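Local coordinates for heat shock protein 16 (PDB 3W1Z) that forms a 16-meric small heat shock protein that probably acts as a chaperone, binding unfolded proteins, at residues N28-I39 / R96-T105. Numbering follows the deposited sequence.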
ATOM      1  N   ASN B  28     -10.448 -18.754  -1.912  1.00 66.94           N
ATOM      2  CA  ASN B  28     -11.267 -19.843  -2.432  1.00 68.47           C
ATOM      3  C   ASN B  28     -12.647 -19.918  -1.790  1.00 74.77           C
ATOM      4  O   ASN B  28     -12.762 -20.238  -0.608  1.00 83.32           O
ATOM      5  CB  ASN B  28     -10.561 -21.186  -2.235  1.00 62.16           C
ATOM      6  CG  ASN B  28      -9.347 -21.349  -3.128  1.00 59.21           C
ATOM      7  OD1 ASN B  28      -8.261 -20.863  -2.813  1.00 57.30           O
ATOM      8  ND2 ASN B  28      -9.522 -22.052  -4.241  1.00 55.43           N
ATOM      9  N   ASN B  29     -13.681 -19.624  -2.578  1.00 71.08           N
ATOM     10  CA  ASN B  29     -15.070 -19.929  -2.225  1.00 81.51           C
ATOM     11  C   ASN B  29     -15.470 -19.596  -0.783  1.00 81.89           C
ATOM     12  O   ASN B  29     -16.097 -20.408  -0.102  1.00 78.81           O
ATOM     13  CB  ASN B  29     -15.370 -21.404  -2.534  1.00 79.44           C
ATOM     14  CG  ASN B  29     -16.854 -21.725  -2.496  1.00 86.93           C
ATOM     15  OD1 ASN B  29     -17.699 -20.845  -2.663  1.00 94.47           O
ATOM     16  ND2 ASN B  29     -17.176 -22.992  -2.261  1.00 72.49           N
ATOM     17  N   GLN B  30     -15.094 -18.415  -0.305  1.00 81.78           N
ATOM     18  CA  GLN B  30     -15.423 -18.052   1.071  1.00 89.37           C
ATOM     19  C   GLN B  30     -16.914 -17.759   1.213  1.00 92.66           C
ATOM     20  O   GLN B  30     -17.525 -17.142   0.341  1.00 95.06           O
ATOM     21  CB  GLN B  30     -14.569 -16.881   1.565  1.00 90.37           C
ATOM     22  CG  GLN B  30     -14.673 -16.614   3.069  1.00 91.50           C
ATOM     23  CD  GLN B  30     -14.050 -17.707   3.931  1.00 92.26           C
ATOM     24  OE1 GLN B  30     -13.592 -18.735   3.432  1.00 83.36           O
ATOM     25  NE2 GLN B  30     -14.030 -17.480   5.241  1.00 80.28           N
ATOM     26  N   ILE B  31     -17.490 -18.217   2.320  1.00 91.49           N
ATOM     27  CA  ILE B  31     -18.941 -18.216   2.500  1.00 89.49           C
ATOM     28  C   ILE B  31     -19.583 -16.819   2.609  1.00 96.19           C
ATOM     29  O   ILE B  31     -20.592 -16.562   1.946  1.00 92.61           O
ATOM     30  CB  ILE B  31     -19.396 -19.184   3.627  1.00 88.40           C
ATOM     31  CG1 ILE B  31     -19.164 -20.638   3.200  1.00 81.64           C
ATOM     32  CG2 ILE B  31     -20.865 -18.990   3.948  1.00 81.55           C
ATOM     33  CD1 ILE B  31     -17.733 -21.137   3.345  1.00 68.84           C
ATOM     34  N   PRO B  32     -19.013 -15.908   3.424  1.00100.61           N
ATOM     35  CA  PRO B  32     -18.009 -15.968   4.497  1.00 91.90           C
ATOM     36  C   PRO B  32     -18.534 -16.556   5.809  1.00 88.61           C
ATOM     37  O   PRO B  32     -17.742 -16.922   6.679  1.00 88.20           O
ATOM     38  CB  PRO B  32     -17.632 -14.503   4.696  1.00 95.11           C
ATOM     39  CG  PRO B  32     -18.857 -13.765   4.336  1.00 98.14           C
ATOM     40  CD  PRO B  32     -19.430 -14.515   3.167  1.00103.28           C
ATOM     41  N   GLY B  33     -19.855 -16.628   5.950  1.00 83.18           N
ATOM     42  CA  GLY B  33     -20.490 -16.910   7.227  1.00 84.25           C
ATOM     43  C   GLY B  33     -20.197 -18.252   7.876  1.00 85.15           C
ATOM     44  O   GLY B  33     -20.656 -18.514   8.988  1.00 86.24           O
ATOM     45  N   GLU B  34     -19.446 -19.108   7.191  1.00 79.02           N
ATOM     46  CA  GLU B  34     -19.088 -20.407   7.754  1.00 70.01           C
ATOM     47  C   GLU B  34     -17.734 -20.408   8.456  1.00 57.83           C
ATOM     48  O   GLU B  34     -17.054 -19.384   8.535  1.00 66.94           O
ATOM     49  CB  GLU B  34     -19.109 -21.491   6.677  1.00 61.55           C
ATOM     50  CG  GLU B  34     -20.498 -21.934   6.262  1.00 63.13           C
ATOM     51  CD  GLU B  34     -20.458 -23.101   5.301  1.00 59.60           C
ATOM     52  OE1 GLU B  34     -19.344 -23.483   4.886  1.00 64.63           O
ATOM     53  OE2 GLU B  34     -21.532 -23.640   4.963  1.00 57.33           O
ATOM     54  N   LEU B  35     -17.354 -21.579   8.959  1.00 38.46           N
ATOM     55  CA  LEU B  35     -16.102 -21.759   9.681  1.00 34.61           C
ATOM     56  C   LEU B  35     -15.056 -22.362   8.751  1.00 38.26           C
ATOM     57  O   LEU B  35     -15.370 -23.230   7.937  1.00 43.93           O
ATOM     58  CB  LEU B  35     -16.312 -22.685  10.886  1.00 34.96           C
ATOM     59  CG  LEU B  35     -17.007 -22.185  12.161  1.00 43.21           C
ATOM     60  CD1 LEU B  35     -18.411 -21.651  11.903  1.00 41.16           C
ATOM     61  CD2 LEU B  35     -17.056 -23.304  13.192  1.00 29.69           C
ATOM     62  N   SER B  36     -13.815 -21.900   8.864  1.00 38.08           N
ATOM     63  CA  SER B  36     -12.737 -22.429   8.037  1.00 30.95           C
ATOM     64  C   SER B  36     -11.700 -23.169   8.878  1.00 27.52           C
ATOM     65  O   SER B  36     -10.923 -22.548   9.602  1.00 31.75           O
ATOM     66  CB  SER B  36     -12.069 -21.305   7.242  1.00 23.91           C
ATOM     67  OG  SER B  36     -11.057 -21.815   6.391  1.00 34.04           O
ATOM     68  N   PRO B  37     -11.685 -24.507   8.777  1.00 30.00           N
ATOM     69  CA  PRO B  37     -10.758 -25.362   9.527  1.00 24.39           C
ATOM     70  C   PRO B  37      -9.292 -25.123   9.170  1.00 28.60           C
ATOM     71  O   PRO B  37      -8.973 -24.830   8.018  1.00 32.79           O
ATOM     72  CB  PRO B  37     -11.184 -26.781   9.123  1.00 30.78           C
ATOM     73  CG  PRO B  37     -11.957 -26.614   7.854  1.00 32.35           C
ATOM     74  CD  PRO B  37     -12.640 -25.294   7.980  1.00 33.85           C
ATOM     75  N   SER B  38      -8.412 -25.246  10.162  1.00 26.39           N
ATOM     76  CA  SER B  38      -6.979 -25.061   9.955  1.00 29.50           C
ATOM     77  C   SER B  38      -6.370 -26.257   9.236  1.00 22.56           C
ATOM     78  O   SER B  38      -6.660 -27.406   9.571  1.00 29.30           O
ATOM     79  CB  SER B  38      -6.267 -24.841  11.291  1.00 21.69           C
ATOM     80  OG  SER B  38      -6.646 -23.607  11.873  1.00 29.22           O
ATOM     81  N   ILE B  39      -5.525 -25.986   8.246  1.00 26.88           N
ATOM     82  CA  ILE B  39      -4.932 -27.058   7.453  1.00 27.93           C
ATOM     83  C   ILE B  39      -3.418 -26.950   7.282  1.00 35.82           C
ATOM     84  O   ILE B  39      -2.845 -25.860   7.301  1.00 31.69           O
ATOM     85  CB  ILE B  39      -5.572 -27.161   6.047  1.00 26.84           C
ATOM     86  CG1 ILE B  39      -5.214 -25.938   5.200  1.00 26.50           C
ATOM     87  CG2 ILE B  39      -7.082 -27.336   6.146  1.00 25.26           C
ATOM     88  CD1 ILE B  39      -5.671 -26.042   3.764  1.00 25.19           C
ATOM     89  N   ARG B  96     -16.100 -22.631  18.594  1.00 19.84           N
ATOM     90  CA  ARG B  96     -16.932 -22.099  17.525  1.00 27.20           C
ATOM     91  C   ARG B  96     -17.680 -23.230  16.833  1.00 27.70           C
ATOM     92  O   ARG B  96     -17.082 -24.237  16.454  1.00 28.74           O
ATOM     93  CB  ARG B  96     -16.080 -21.327  16.513  1.00 27.83           C
ATOM     94  CG  ARG B  96     -15.299 -20.175  17.124  1.00 37.15           C
ATOM     95  CD  ARG B  96     -16.230 -19.098  17.664  1.00 42.77           C
ATOM     96  NE  ARG B  96     -15.521 -18.128  18.494  1.00 56.40           N
ATOM     97  CZ  ARG B  96     -15.561 -18.110  19.824  1.00 59.57           C
ATOM     98  NH1 ARG B  96     -16.287 -19.004  20.481  1.00 50.77           N
ATOM     99  NH2 ARG B  96     -14.882 -17.191  20.497  1.00 50.43           N
ATOM    100  N   PHE B  97     -18.989 -23.064  16.675  1.00 19.41           N
ATOM    101  CA  PHE B  97     -19.824 -24.110  16.096  1.00 27.62           C
ATOM    102  C   PHE B  97     -20.559 -23.648  14.844  1.00 35.62           C
ATOM    103  O   PHE B  97     -20.821 -22.458  14.662  1.00 39.98           O
ATOM    104  CB  PHE B  97     -20.828 -24.622  17.130  1.00 22.23           C
ATOM    105  CG  PHE B  97     -20.192 -25.202  18.357  1.00 23.23           C
ATOM    106  CD1 PHE B  97     -19.691 -26.493  18.346  1.00 24.75           C
ATOM    107  CD2 PHE B  97     -20.093 -24.458  19.521  1.00 20.32           C
ATOM    108  CE1 PHE B  97     -19.105 -27.033  19.473  1.00 25.95           C
ATOM    109  CE2 PHE B  97     -19.508 -24.993  20.653  1.00 22.77           C
ATOM    110  CZ  PHE B  97     -19.012 -26.283  20.628  1.00 20.02           C
ATOM    111  N   GLY B  98     -20.885 -24.602  13.979  1.00 34.93           N
ATOM    112  CA  GLY B  98     -21.616 -24.311  12.762  1.00 32.51           C
ATOM    113  C   GLY B  98     -21.210 -25.243  11.641  1.00 36.27           C
ATOM    114  O   GLY B  98     -20.591 -26.281  11.874  1.00 30.68           O
ATOM    115  N   SER B  99     -21.562 -24.870  10.416  1.00 39.29           N
ATOM    116  CA  SER B  99     -21.143 -25.621   9.244  1.00 32.96           C
ATOM    117  C   SER B  99     -19.779 -25.125   8.784  1.00 32.30           C
ATOM    118  O   SER B  99     -19.493 -23.930   8.847  1.00 38.03           O
ATOM    119  CB  SER B  99     -22.166 -25.466   8.118  1.00 36.42           C
ATOM    120  OG  SER B  99     -22.406 -24.099   7.837  1.00 51.42           O
ATOM    121  N   PHE B 100     -18.933 -26.045   8.333  1.00 31.68           N
ATOM    122  CA  PHE B 100     -17.621 -25.672   7.824  1.00 28.70           C
ATOM    123  C   PHE B 100     -17.437 -26.111   6.377  1.00 36.46           C
ATOM    124  O   PHE B 100     -17.932 -27.161   5.968  1.00 40.30           O
ATOM    125  CB  PHE B 100     -16.504 -26.250   8.704  1.00 25.28           C
ATOM    126  CG  PHE B 100     -16.417 -27.753   8.682  1.00 26.23           C
ATOM    127  CD1 PHE B 100     -17.098 -28.512   9.620  1.00 27.73           C
ATOM    128  CD2 PHE B 100     -15.640 -28.407   7.737  1.00 29.38           C
ATOM    129  CE1 PHE B 100     -17.014 -29.894   9.609  1.00 31.37           C
ATOM    130  CE2 PHE B 100     -15.556 -29.785   7.717  1.00 29.20           C
ATOM    131  CZ  PHE B 100     -16.243 -30.531   8.654  1.00 37.92           C
ATOM    132  N   SER B 101     -16.737 -25.289   5.603  1.00 31.88           N
ATOM    133  CA  SER B 101     -16.325 -25.672   4.261  1.00 38.80           C
ATOM    134  C   SER B 101     -14.948 -25.094   3.960  1.00 46.82           C
ATOM    135  O   SER B 101     -14.681 -23.923   4.231  1.00 48.33           O
ATOM    136  CB  SER B 101     -17.342 -25.200   3.220  1.00 36.57           C
ATOM    137  OG  SER B 101     -17.158 -25.869   1.985  1.00 49.41           O
ATOM    138  N   ARG B 102     -14.074 -25.925   3.405  1.00 35.66           N
ATOM    139  CA  ARG B 102     -12.737 -25.498   3.027  1.00 35.44           C
ATOM    140  C   ARG B 102     -12.405 -26.037   1.644  1.00 35.84           C
ATOM    141  O   ARG B 102     -12.385 -27.249   1.426  1.00 29.86           O
ATOM    142  CB  ARG B 102     -11.706 -25.987   4.047  1.00 36.48           C
ATOM    143  CG  ARG B 102     -10.280 -25.516   3.779  1.00 34.70           C
ATOM    144  CD  ARG B 102     -10.144 -24.010   3.961  1.00 30.03           C
ATOM    145  NE  ARG B 102      -8.793 -23.541   3.664  1.00 31.11           N
ATOM    146  CZ  ARG B 102      -7.860 -23.308   4.582  1.00 32.26           C
ATOM    147  NH1 ARG B 102      -8.126 -23.495   5.867  1.00 31.03           N
ATOM    148  NH2 ARG B 102      -6.659 -22.883   4.214  1.00 27.43           N
ATOM    149  N   THR B 103     -12.152 -25.129   0.710  1.00 36.19           N
ATOM    150  CA  THR B 103     -11.783 -25.518  -0.642  1.00 36.28           C
ATOM    151  C   THR B 103     -10.370 -25.053  -0.951  1.00 34.38           C
ATOM    152  O   THR B 103     -10.036 -23.886  -0.757  1.00 39.33           O
ATOM    153  CB  THR B 103     -12.741 -24.920  -1.688  1.00 28.71           C
ATOM    154  OG1 THR B 103     -14.095 -25.229  -1.338  1.00 46.44           O
ATOM    155  CG2 THR B 103     -12.436 -25.481  -3.068  1.00 41.93           C
ATOM    156  N   ILE B 104      -9.532 -25.972  -1.416  1.00 32.34           N
ATOM    157  CA  ILE B 104      -8.205 -25.599  -1.883  1.00 38.62           C
ATOM    158  C   ILE B 104      -7.979 -26.092  -3.306  1.00 47.34           C
ATOM    159  O   ILE B 104      -8.366 -27.206  -3.660  1.00 46.36           O
ATOM    160  CB  ILE B 104      -7.082 -26.125  -0.959  1.00 34.60           C
ATOM    161  CG1 ILE B 104      -7.149 -27.649  -0.826  1.00 34.38           C
ATOM    162  CG2 ILE B 104      -7.161 -25.464   0.409  1.00 37.99           C
ATOM    163  CD1 ILE B 104      -5.996 -28.242  -0.040  1.00 29.74           C
ATOM    164  N   THR B 105      -7.370 -25.248  -4.128  1.00 49.61           N
ATOM    165  CA  THR B 105      -7.006 -25.646  -5.476  1.00 52.70           C
ATOM    166  C   THR B 105      -5.647 -26.321  -5.414  1.00 52.13           C
ATOM    167  O   THR B 105      -4.666 -25.705  -5.016  1.00 52.43           O
ATOM    168  CB  THR B 105      -6.922 -24.432  -6.417  1.00 39.73           C
ATOM    169  OG1 THR B 105      -8.175 -23.737  -6.421  1.00 45.78           O
ATOM    170  CG2 THR B 105      -6.586 -24.876  -7.830  1.00 54.38           C
TER
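Leu35 bridges Phe100 through the backbone, a single bridge joining the loop before strand 39-43 to strand 98-105, an edge strand within this chain of the alpha-crystallin domain's three-stranded sheet. Leu35 N donates to Ser99 O at 3.2 Å, nearly straight (169°) and in the carbonyl plane; the return bond from Ser101 N to Leu35 O is weak and bent (142°). The end of the Leu35 side chain lies against the backbone of 96-98, CD2 3.4 Å from Arg96 O and CD1 3.8 Å from Phe97 O. Beside the bridge, Glu34, its chain extended beyond CG, receives a weak bond from Ser99 OG on OE2.

Farther along, Pro37 CG packs 3.9 Å from Arg102 CB. Arg102, CG anti to its own N (chi1 -177°) and the chain then bending at chi2, turns one guanidinium face to Ile39, whose CD1 sits 3.3 Å above the plane, offset to the rim. Pro37 O lies at the guanidinium edge, 2.7 Å from Arg102 NH1. Ile39 and Arg102 also meet Trp92 and Glu94 of a second subunit, consistent with the strand-exchange dimers of non-metazoan relatives. The buried guanidinium bonds to Tyr23 O, ending helix 11-23, and to that Glu94, which probably offsets its charge.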